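Local coordinates for bradyzoite surface antigen BSR4 (Toxoplasma gondii, PDB 2JKS), which is a surface antigen of the bradyzoite stage, built from two SRS-type domains, which binds zinc and probably takes part in host attachment or immune recognition, at residues Q63-P68 / T87-K92; D93-D98 / T130-V135; E125-T130 / V159-R164. One frame throughout, in Å; residues are numbered along the deposited sequence.

Contact 1 (Q63-P68 / T87-K92)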
loop_
_atom_site.group_PDB
_atom_site.type_symbol
_atom_site.label_atom_id
_atom_site.label_comp_id
_atom_site.label_asym_id
_atom_site.label_seq_id
_atom_site.Cartn_x
_atom_site.Cartn_y
_atom_site.Cartn_z
ATOM N N GLN A 63 3.826 19.279 -4.943
ATOM C CA GLN A 63 5.066 18.696 -4.475
ATOM C C GLN A 63 4.874 17.854 -3.239
ATOM O O GLN A 63 5.508 16.810 -3.111
ATOM C CB GLN A 63 6.139 19.765 -4.218
ATOM C CG GLN A 63 6.713 20.364 -5.510
ATOM C CD GLN A 63 8.005 21.188 -5.289
ATOM O OE1 GLN A 63 8.562 21.253 -4.165
ATOM N NE2 GLN A 63 8.494 21.810 -6.376
ATOM N N ASN A 64 4.000 18.299 -2.342
ATOM C CA ASN A 64 3.870 17.681 -1.037
ATOM C C ASN A 64 2.406 17.390 -0.658
ATOM O O ASN A 64 1.487 17.984 -1.214
ATOM C CB ASN A 64 4.504 18.583 0.045
ATOM C CG ASN A 64 6.006 18.757 -0.130
ATOM O OD1 ASN A 64 6.784 17.814 0.043
ATOM N ND2 ASN A 64 6.416 19.963 -0.481
ATOM N N VAL A 65 2.227 16.439 0.255
ATOM C CA VAL A 65 0.960 16.245 0.993
ATOM C C VAL A 65 1.286 16.252 2.498
ATOM O O VAL A 65 2.454 16.319 2.863
ATOM C CB VAL A 65 0.204 14.926 0.559
ATOM C CG1 VAL A 65 -0.142 14.942 -0.936
ATOM C CG2 VAL A 65 1.030 13.691 0.894
ATOM N N CYS A 66 0.277 16.245 3.361
ATOM C CA CYS A 66 0.493 16.148 4.791
ATOM C C CYS A 66 0.340 14.722 5.285
ATOM O O CYS A 66 -0.609 14.034 4.919
ATOM C CB CYS A 66 -0.466 17.069 5.560
ATOM S SG CYS A 66 -0.386 18.741 4.943
ATOM N N ASP A 67 1.277 14.288 6.117
ATOM C CA ASP A 67 1.159 13.012 6.834
ATOM C C ASP A 67 0.716 13.302 8.275
ATOM O O ASP A 67 1.527 13.750 9.092
ATOM C CB ASP A 67 2.514 12.292 6.879
ATOM C CG ASP A 67 2.416 10.874 7.457
ATOM O OD1 ASP A 67 1.380 10.498 8.054
ATOM O OD2 ASP A 67 3.386 10.126 7.283
ATOM N N PRO A 68 -0.556 13.026 8.615
ATOM C CA PRO A 68 -0.884 13.369 10.004
ATOM C C PRO A 68 -0.141 12.552 11.073
ATOM O O PRO A 68 -0.229 12.880 12.262
ATOM C CB PRO A 68 -2.406 13.137 10.082
ATOM C CG PRO A 68 -2.860 13.094 8.676
ATOM C CD PRO A 68 -1.724 12.480 7.905
ATOM N N THR A 87 2.857 16.613 9.116
ATOM C CA THR A 87 3.991 17.213 8.427
ATOM C C THR A 87 3.982 16.934 6.934
ATOM O O THR A 87 3.373 15.958 6.476
ATOM C CB THR A 87 5.292 16.735 9.081
ATOM O OG1 THR A 87 5.340 17.266 10.424
ATOM C CG2 THR A 87 6.527 17.238 8.317
ATOM N N GLU A 88 4.658 17.816 6.192
ATOM C CA GLU A 88 4.898 17.659 4.751
ATOM C C GLU A 88 5.753 16.453 4.375
ATOM O O GLU A 88 6.879 16.315 4.842
ATOM C CB GLU A 88 5.565 18.899 4.199
ATOM C CG GLU A 88 4.639 20.079 4.103
ATOM C CD GLU A 88 5.322 21.299 3.511
ATOM O OE1 GLU A 88 6.540 21.257 3.254
ATOM O OE2 GLU A 88 4.634 22.315 3.317
ATOM N N VAL A 89 5.211 15.598 3.510
ATOM C CA VAL A 89 5.942 14.465 2.930
ATOM C C VAL A 89 5.674 14.468 1.421
ATOM O O VAL A 89 4.713 15.080 0.986
ATOM C CB VAL A 89 5.485 13.114 3.574
ATOM C CG1 VAL A 89 5.802 13.117 5.079
ATOM C CG2 VAL A 89 3.956 12.858 3.365
ATOM N N THR A 90 6.482 13.771 0.619
ATOM C CA THR A 90 6.106 13.603 -0.776
ATOM C C THR A 90 5.186 12.363 -0.847
ATOM O O THR A 90 5.158 11.553 0.115
ATOM C CB THR A 90 7.327 13.500 -1.702
ATOM O OG1 THR A 90 8.017 12.272 -1.445
ATOM C CG2 THR A 90 8.266 14.708 -1.451
ATOM N N LEU A 91 4.393 12.240 -1.914
ATOM C CA LEU A 91 3.500 11.068 -2.021
ATOM C C LEU A 91 4.307 9.798 -2.201
ATOM O O LEU A 91 4.013 8.779 -1.587
ATOM C CB LEU A 91 2.528 11.183 -3.196
ATOM C CG LEU A 91 1.131 11.687 -2.884
ATOM C CD1 LEU A 91 0.372 11.677 -4.191
ATOM C CD2 LEU A 91 0.426 10.844 -1.799
ATOM N N LYS A 92 5.341 9.876 -3.026
ATOM C CA LYS A 92 6.180 8.711 -3.262
ATOM C C LYS A 92 6.793 8.201 -1.961
ATOM O O LYS A 92 6.923 7.004 -1.777
ATOM C CB LYS A 92 7.229 8.974 -4.346
ATOM C CG LYS A 92 8.542 9.468 -3.839
ATOM C CD LYS A 92 9.586 9.621 -4.953
ATOM C CE LYS A 92 10.099 8.293 -5.496
ATOM N NZ LYS A 92 10.748 7.391 -4.507
HETATM O O HOH W 1 3.870 14.623 -3.703
HETATM O O HOH W 2 4.767 22.465 0.621
#

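Contact 2 (D93-D98 / T130-V135). With ZN (zinc ion), chain F.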
loop_
_atom_site.group_PDB
_atom_site.type_symbol
_atom_site.label_atom_id
_atom_site.label_comp_id
_atom_site.label_asym_id
_atom_site.label_seq_id
_atom_site.Cartn_x
_atom_site.Cartn_y
_atom_site.Cartn_z
ATOM N N ASP A 93 7.112 9.112 -1.043
ATOM C CA ASP A 93 7.620 8.736 0.271
ATOM C C ASP A 93 6.547 8.170 1.193
ATOM O O ASP A 93 6.794 7.188 1.866
ATOM C CB ASP A 93 8.309 9.910 0.952
ATOM C CG ASP A 93 9.729 10.141 0.450
ATOM O OD1 ASP A 93 10.267 9.272 -0.279
ATOM O OD2 ASP A 93 10.296 11.198 0.789
ATOM N N LEU A 94 5.365 8.787 1.244
ATOM C CA LEU A 94 4.251 8.263 2.043
ATOM C C LEU A 94 3.841 6.880 1.525
ATOM O O LEU A 94 3.629 5.966 2.310
ATOM C CB LEU A 94 3.041 9.204 2.013
ATOM C CG LEU A 94 1.792 8.765 2.815
ATOM C CD1 LEU A 94 2.049 8.602 4.295
ATOM C CD2 LEU A 94 0.712 9.733 2.649
ATOM N N LEU A 95 3.806 6.724 0.206
ATOM C CA LEU A 95 3.324 5.481 -0.403
ATOM C C LEU A 95 4.391 4.399 -0.440
ATOM O O LEU A 95 4.100 3.205 -0.689
ATOM C CB LEU A 95 2.783 5.741 -1.817
ATOM C CG LEU A 95 1.513 6.623 -1.816
ATOM C CD1 LEU A 95 1.026 6.874 -3.205
ATOM C CD2 LEU A 95 0.344 6.071 -0.917
ATOM N N GLU A 96 5.629 4.838 -0.200
ATOM C CA GLU A 96 6.818 3.980 -0.240
ATOM C C GLU A 96 6.970 3.295 -1.573
ATOM O O GLU A 96 7.253 2.109 -1.619
ATOM C CB GLU A 96 6.794 2.949 0.874
ATOM C CG GLU A 96 7.060 3.515 2.210
ATOM C CD GLU A 96 6.940 2.479 3.277
ATOM O OE1 GLU A 96 6.124 2.675 4.187
ATOM O OE2 GLU A 96 7.632 1.444 3.210
ATOM N N THR A 97 6.798 4.057 -2.647
ATOM C CA THR A 97 6.800 3.518 -3.991
ATOM C C THR A 97 7.887 4.189 -4.826
ATOM O O THR A 97 8.511 5.143 -4.367
ATOM C CB THR A 97 5.351 3.562 -4.643
ATOM O OG1 THR A 97 4.780 4.877 -4.509
ATOM C CG2 THR A 97 4.401 2.510 -3.975
ATOM N N ASP A 98 8.138 3.676 -6.037
ATOM C CA ASP A 98 9.323 4.056 -6.847
ATOM C C ASP A 98 9.097 5.220 -7.785
ATOM O O ASP A 98 10.038 5.905 -8.159
ATOM C CB ASP A 98 9.784 2.875 -7.730
ATOM C CG ASP A 98 10.183 1.642 -6.928
ATOM O OD1 ASP A 98 10.701 1.783 -5.790
ATOM O OD2 ASP A 98 9.979 0.529 -7.464
ATOM N N THR A 130 0.824 -1.257 2.405
ATOM C CA THR A 130 0.072 -1.057 3.609
ATOM C C THR A 130 -0.904 0.107 3.393
ATOM O O THR A 130 -0.663 0.947 2.525
ATOM C CB THR A 130 1.011 -0.756 4.834
ATOM O OG1 THR A 130 1.770 0.412 4.553
ATOM C CG2 THR A 130 2.004 -1.930 5.070
ATOM N N ASP A 131 -1.970 0.141 4.190
ATOM C CA ASP A 131 -2.989 1.209 4.083
ATOM C C ASP A 131 -2.388 2.554 4.453
ATOM O O ASP A 131 -1.703 2.642 5.453
ATOM C CB ASP A 131 -4.212 0.889 4.946
ATOM C CG ASP A 131 -4.944 -0.371 4.486
ATOM O OD1 ASP A 131 -4.943 -0.686 3.273
ATOM O OD2 ASP A 131 -5.550 -1.049 5.327
ATOM N N LYS A 132 -2.622 3.574 3.619
ATOM C CA LYS A 132 -2.095 4.906 3.861
ATOM C C LYS A 132 -3.196 5.962 3.902
ATOM O O LYS A 132 -4.277 5.807 3.316
ATOM C CB LYS A 132 -1.068 5.311 2.783
ATOM C CG LYS A 132 0.090 4.320 2.555
ATOM C CD LYS A 132 1.080 4.327 3.733
ATOM C CE LYS A 132 2.167 3.279 3.478
ATOM N NZ LYS A 132 3.112 3.286 4.631
ATOM N N ALA A 133 -2.874 7.075 4.543
ATOM C CA ALA A 133 -3.712 8.265 4.532
ATOM C C ALA A 133 -2.850 9.523 4.451
ATOM O O ALA A 133 -1.753 9.597 5.041
ATOM C CB ALA A 133 -4.587 8.300 5.796
ATOM N N PHE A 134 -3.362 10.535 3.776
ATOM C CA PHE A 134 -2.729 11.855 3.811
ATOM C C PHE A 134 -3.814 12.897 3.867
ATOM O O PHE A 134 -5.012 12.558 3.789
ATOM C CB PHE A 134 -1.788 12.062 2.590
ATOM C CG PHE A 134 -2.503 12.126 1.235
ATOM C CD1 PHE A 134 -3.105 13.330 0.805
ATOM C CD2 PHE A 134 -2.545 11.008 0.400
ATOM C CE1 PHE A 134 -3.738 13.420 -0.390
ATOM C CE2 PHE A 134 -3.181 11.092 -0.879
ATOM C CZ PHE A 134 -3.763 12.313 -1.255
ATOM N N VAL A 135 -3.386 14.151 4.014
ATOM C CA VAL A 135 -4.281 15.306 4.182
ATOM C C VAL A 135 -3.773 16.422 3.224
ATOM O O VAL A 135 -2.553 16.649 3.057
ATOM C CB VAL A 135 -4.342 15.804 5.703
ATOM C CG1 VAL A 135 -4.838 17.243 5.818
ATOM C CG2 VAL A 135 -5.249 14.918 6.564
HETATM ZN ZN ZN F . 6.408 0.942 5.472
HETATM O O HOH W 3 7.948 1.753 7.167
#

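Contact 3 (E125-T130 / V159-R164). With ZN (zinc ion), chain D.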
loop_
_atom_site.group_PDB
_atom_site.type_symbol
_atom_site.label_atom_id
_atom_site.label_comp_id
_atom_site.label_asym_id
_atom_site.label_seq_id
_atom_site.Cartn_x
_atom_site.Cartn_y
_atom_site.Cartn_z
ATOM N N GLU A 125 0.910 0.394 -9.952
ATOM C CA GLU A 125 2.238 0.293 -9.344
ATOM C C GLU A 125 2.434 1.278 -8.195
ATOM O O GLU A 125 3.376 1.116 -7.393
ATOM C CB GLU A 125 3.348 0.414 -10.411
ATOM C CG GLU A 125 3.692 1.816 -10.978
ATOM C CD GLU A 125 2.870 2.222 -12.230
ATOM O OE1 GLU A 125 1.873 1.516 -12.556
ATOM O OE2 GLU A 125 3.218 3.244 -12.895
ATOM N N ASP A 126 1.516 2.267 -8.071
ATOM C CA ASP A 126 1.625 3.250 -6.993
ATOM C C ASP A 126 0.944 2.768 -5.728
ATOM O O ASP A 126 1.108 3.371 -4.657
ATOM C CB ASP A 126 1.021 4.618 -7.361
ATOM C CG ASP A 126 1.691 5.271 -8.556
ATOM O OD1 ASP A 126 2.916 5.162 -8.746
ATOM O OD2 ASP A 126 0.976 5.965 -9.286
ATOM N N LEU A 127 0.127 1.729 -5.851
ATOM C CA LEU A 127 -0.673 1.261 -4.684
ATOM C C LEU A 127 0.272 0.691 -3.631
ATOM O O LEU A 127 1.119 -0.113 -3.991
ATOM C CB LEU A 127 -1.712 0.232 -5.120
ATOM C CG LEU A 127 -2.847 0.775 -5.967
ATOM C CD1 LEU A 127 -3.753 -0.407 -6.351
ATOM C CD2 LEU A 127 -3.575 1.863 -5.162
ATOM N N PRO A 128 0.165 1.151 -2.350
ATOM C CA PRO A 128 1.123 0.797 -1.280
ATOM C C PRO A 128 0.949 -0.660 -0.798
ATOM O O PRO A 128 -0.037 -1.307 -1.126
ATOM C CB PRO A 128 0.795 1.822 -0.160
ATOM C CG PRO A 128 -0.650 2.131 -0.363
ATOM C CD PRO A 128 -0.860 2.109 -1.866
ATOM N N LEU A 129 1.932 -1.180 -0.078
ATOM C CA LEU A 129 1.815 -2.502 0.595
ATOM C C LEU A 129 1.021 -2.469 1.876
ATOM O O LEU A 129 0.616 -3.515 2.408
ATOM C CB LEU A 129 3.212 -3.046 0.884
ATOM C CG LEU A 129 4.105 -3.179 -0.335
ATOM C CD1 LEU A 129 5.490 -3.719 0.058
ATOM C CD2 LEU A 129 3.453 -3.999 -1.429
ATOM N N THR A 130 0.824 -1.257 2.405
ATOM C CA THR A 130 0.072 -1.057 3.609
ATOM C C THR A 130 -0.904 0.107 3.393
ATOM O O THR A 130 -0.663 0.947 2.525
ATOM C CB THR A 130 1.011 -0.756 4.834
ATOM O OG1 THR A 130 1.770 0.412 4.553
ATOM C CG2 THR A 130 2.004 -1.930 5.070
ATOM N N VAL A 159 -7.376 11.824 2.485
ATOM C CA VAL A 159 -7.455 10.812 1.431
ATOM C C VAL A 159 -6.803 9.543 1.964
ATOM O O VAL A 159 -5.629 9.549 2.305
ATOM C CB VAL A 159 -6.745 11.270 0.137
ATOM C CG1 VAL A 159 -6.745 10.165 -1.038
ATOM C CG2 VAL A 159 -7.252 12.765 -0.323
ATOM N N ASN A 160 -7.598 8.483 2.034
ATOM C CA ASN A 160 -7.181 7.143 2.401
ATOM C C ASN A 160 -6.829 6.456 1.108
ATOM O O ASN A 160 -7.542 6.613 0.123
ATOM C CB ASN A 160 -8.366 6.463 3.110
ATOM C CG ASN A 160 -8.710 7.166 4.406
ATOM O OD1 ASN A 160 -7.880 7.209 5.308
ATOM N ND2 ASN A 160 -9.892 7.805 4.476
ATOM N N VAL A 161 -5.697 5.770 1.083
ATOM C CA VAL A 161 -5.283 4.987 -0.068
ATOM C C VAL A 161 -5.179 3.531 0.419
ATOM O O VAL A 161 -4.405 3.239 1.335
ATOM C CB VAL A 161 -3.927 5.475 -0.638
ATOM C CG1 VAL A 161 -3.564 4.684 -1.871
ATOM C CG2 VAL A 161 -3.967 7.040 -0.877
ATOM N N GLU A 162 -6.023 2.663 -0.134
ATOM C CA GLU A 162 -6.034 1.254 0.276
ATOM C C GLU A 162 -4.859 0.550 -0.363
ATOM O O GLU A 162 -4.545 0.804 -1.520
ATOM C CB GLU A 162 -7.326 0.580 -0.147
ATOM C CG GLU A 162 -8.532 1.271 0.479
ATOM C CD GLU A 162 -9.838 0.525 0.301
ATOM O OE1 GLU A 162 -9.908 -0.390 -0.538
ATOM O OE2 GLU A 162 -10.809 0.876 1.003
ATOM N N ALA A 163 -4.222 -0.341 0.405
ATOM C CA ALA A 163 -3.128 -1.176 -0.075
ATOM C C ALA A 163 -3.548 -2.018 -1.289
ATOM O O ALA A 163 -4.693 -2.451 -1.387
ATOM C CB ALA A 163 -2.696 -2.134 1.075
ATOM N N ARG A 164 -2.622 -2.274 -2.192
ATOM C CA ARG A 164 -2.846 -3.267 -3.244
ATOM C C ARG A 164 -3.163 -4.627 -2.615
ATOM O O ARG A 164 -2.795 -4.896 -1.447
ATOM C CB ARG A 164 -1.605 -3.422 -4.117
ATOM C CG ARG A 164 -0.403 -4.045 -3.398
ATOM C CD ARG A 164 0.843 -3.328 -3.872
ATOM N NE ARG A 164 1.402 -3.876 -5.086
ATOM C CZ ARG A 164 2.048 -3.130 -5.991
ATOM N NH1 ARG A 164 2.155 -1.808 -5.835
ATOM N NH2 ARG A 164 2.565 -3.698 -7.070
HETATM ZN ZN ZN D . 2.164 3.890 -14.566
#

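Contact 1 (Q63-P68 / T87-K92)
Val-65 and Val-89 form the tight heart of this contact. As a hydrogen-bonded pair of antiparallel strands they exchange two bonds: Val-65 N donates to Val-89 O at 2.9 Å, and Val-89 N returns a bond of the same length to Val-65 O. On the same face of the sheet their CG2 methyls meet at 3.9 Å. In both residues CG1 stands anti to the carbonyl carbon (chi1 -60° in Val-65), which leaves CG2 wedged between the backbone N and carbonyl carbon and turned to the partner strand. Leu-91 crosses Val-65 at about a right angle, its CD2 4.0 Å from Val-65 CG2. Further along, Asp-67 N bonds Thr-87 O at 2.7 Å, and Asp-67 CB rests against both methyls of Val-89.

The pairing joins strands 53-67 and 83-89, neighbours in the larger sheet of the N-terminal SRS domain. Cys-66 points to the other face, where its SG is joined to Cys-77 in a disulfide. Val-65, on the face opposite Cys-66, touches Phe-134 and Trp-103.

On the face of Cys-66 and toward Asn-64 the contact opens to water. The Asn-64 amide and the Glu-88 carboxylate are stacked with planes 9° apart, yet ND2 of Asn-64 stays 4.0 Å from OE1 of Glu-88. A water links the two groups instead, accepting from Asn-64 ND2 and donating, weakly, to Glu-88 OE2. A second water donates to Gln-63 O and accepts from Leu-91 N, bridging the backbone of Gln-63 to the start of helix 91-95. Nearby, Thr-90 sits at the N-cap, with OG1 making a weak bond to Asp-93 N.

Contact 2 (D93-D98 / T130-V135)
Glu-96 OE1 is shared between a metal and a lysine: the zinc ion lies 2.2 Å from this oxygen, and Lys-132 NZ donates to the same OE1 at 3.1 Å in a salt bridge. The ammonium group comes from the anti side of the carboxylate, 32° out of its plane. OE2 of Glu-96 also reaches the zinc, at 2.6 Å, so the carboxylate chelates it unevenly. A water and Asp-205 also bind the zinc. Two positive partners on one oxygen would be expected to keep Glu-96 ionised. Because Asp-205 belongs to the second SRS domain and Glu-96 to the first, this zinc bridges the two domains.

The Lys-132 chain bends once, at chi2 (-72°), which sets CD close to the end of helix 91-95, and runs extended from there to NZ. On the way, CD and CE pass over the carbonyl oxygen of Leu-94, with CE 3.3 Å from Leu-94 O. This helix ends in a Schellman motif. Glu-96, with positive phi, is its C-prime residue; Thr-97 N turns back to Lys-92 O and Glu-96 N to Asp-93 O, the latter weakly.

Away from the metal, leucine side chains make close packing contacts. Leu-94 has CG anti to its backbone N (chi1 180°), directed at strand 132-141, and its CD2 packs 3.4 Å from Phe-134 CB as well as against Ala-133 O. CD2 of Leu-95 comes round to touch Lys-132 CG at 3.9 Å. Leu-94 also touches Asp-67 and Val-89, so the helix lies on the face of the sheet that carries those side chains and Phe-134.

Contact 3 (E125-T130 / V159-R164)
Arg-164 lies across the Leu-127 to Leu-129 loop and meets it with almost every atom. Its backbone N first ties the two segments together by donating to Pro-128 O at 3.0 Å. CB then packs on CB of Leu-127, 3.8 Å away. CG, set between the backbone N and the carbonyl carbon (chi1 67°), sits 3.6 Å from Pro-128 O. CD draws close to a second carbonyl, 3.2 Å from Leu-127 O, and on another side touches CD2 of Leu-129 at 3.6 Å; the leucine and arginine side chains run side by side and point the same way. After a bend at chi2, a second at chi3 of Arg-164 (-86°) places NE beyond CD, still near the Leu-129 methyl. At the tip, Arg-164 NH1 donates to Leu-127 O at 2.7 Å with an N-H...O angle of 160°. The bond lies in the carbonyl plane and in the guanidinium plane alike. Glu-125 O stands at the same edge of the group, but at 3.5 Å from Arg-164 NH1 it is a more distant neighbour.

Behind the arginine, side chains pack on one another and on backbone carbonyls. The Pro-128 ring lays CD against CG1 of Val-161 at 3.7 Å, CD2 of Leu-127 approaches Glu-162 O, and the methyl of Ala-163 fits against Pro-128 O and the backbone of Thr-130. Upstream, Glu-125 turns from the arginine and uses OE2 to bind a zinc ion together with His-123, while Arg-99 also bonds this oxygen.

Arg-164 O bonds Ser-182, Leu-129 pairs with Tyr-178 and Thr-130 touches Asp-205. The contact thus belongs to the junction of the two SRS domains, where the chain leaves strand 152-161 for strand 167-169 and is fastened to the loop before strand 132-141.

Contacts 1 and 2 share helix 91-95, which follows directly on strand 83-89, whereas contacts 2 and 3 share Thr-130 and lie on the adjacent strands 132-141 and 152-161 respectively. All three therefore reach one sheet, and all are partly buried. Contact 1, its centre about 15 Å from the centre of the chain, is ordinary strand pairing with a buried valine side and a watered edge. Contact 2 mixes leucine packing with a metal-bound carboxylate. Contact 3, centred about 3 Å from the chain centre, lies by the domain junction and relies on loop carbonyls held by one arginine. Cys-66 N probably bonds Val-135 O between the first two, and Lys-132 O probably accepts from Val-161 N between the last two.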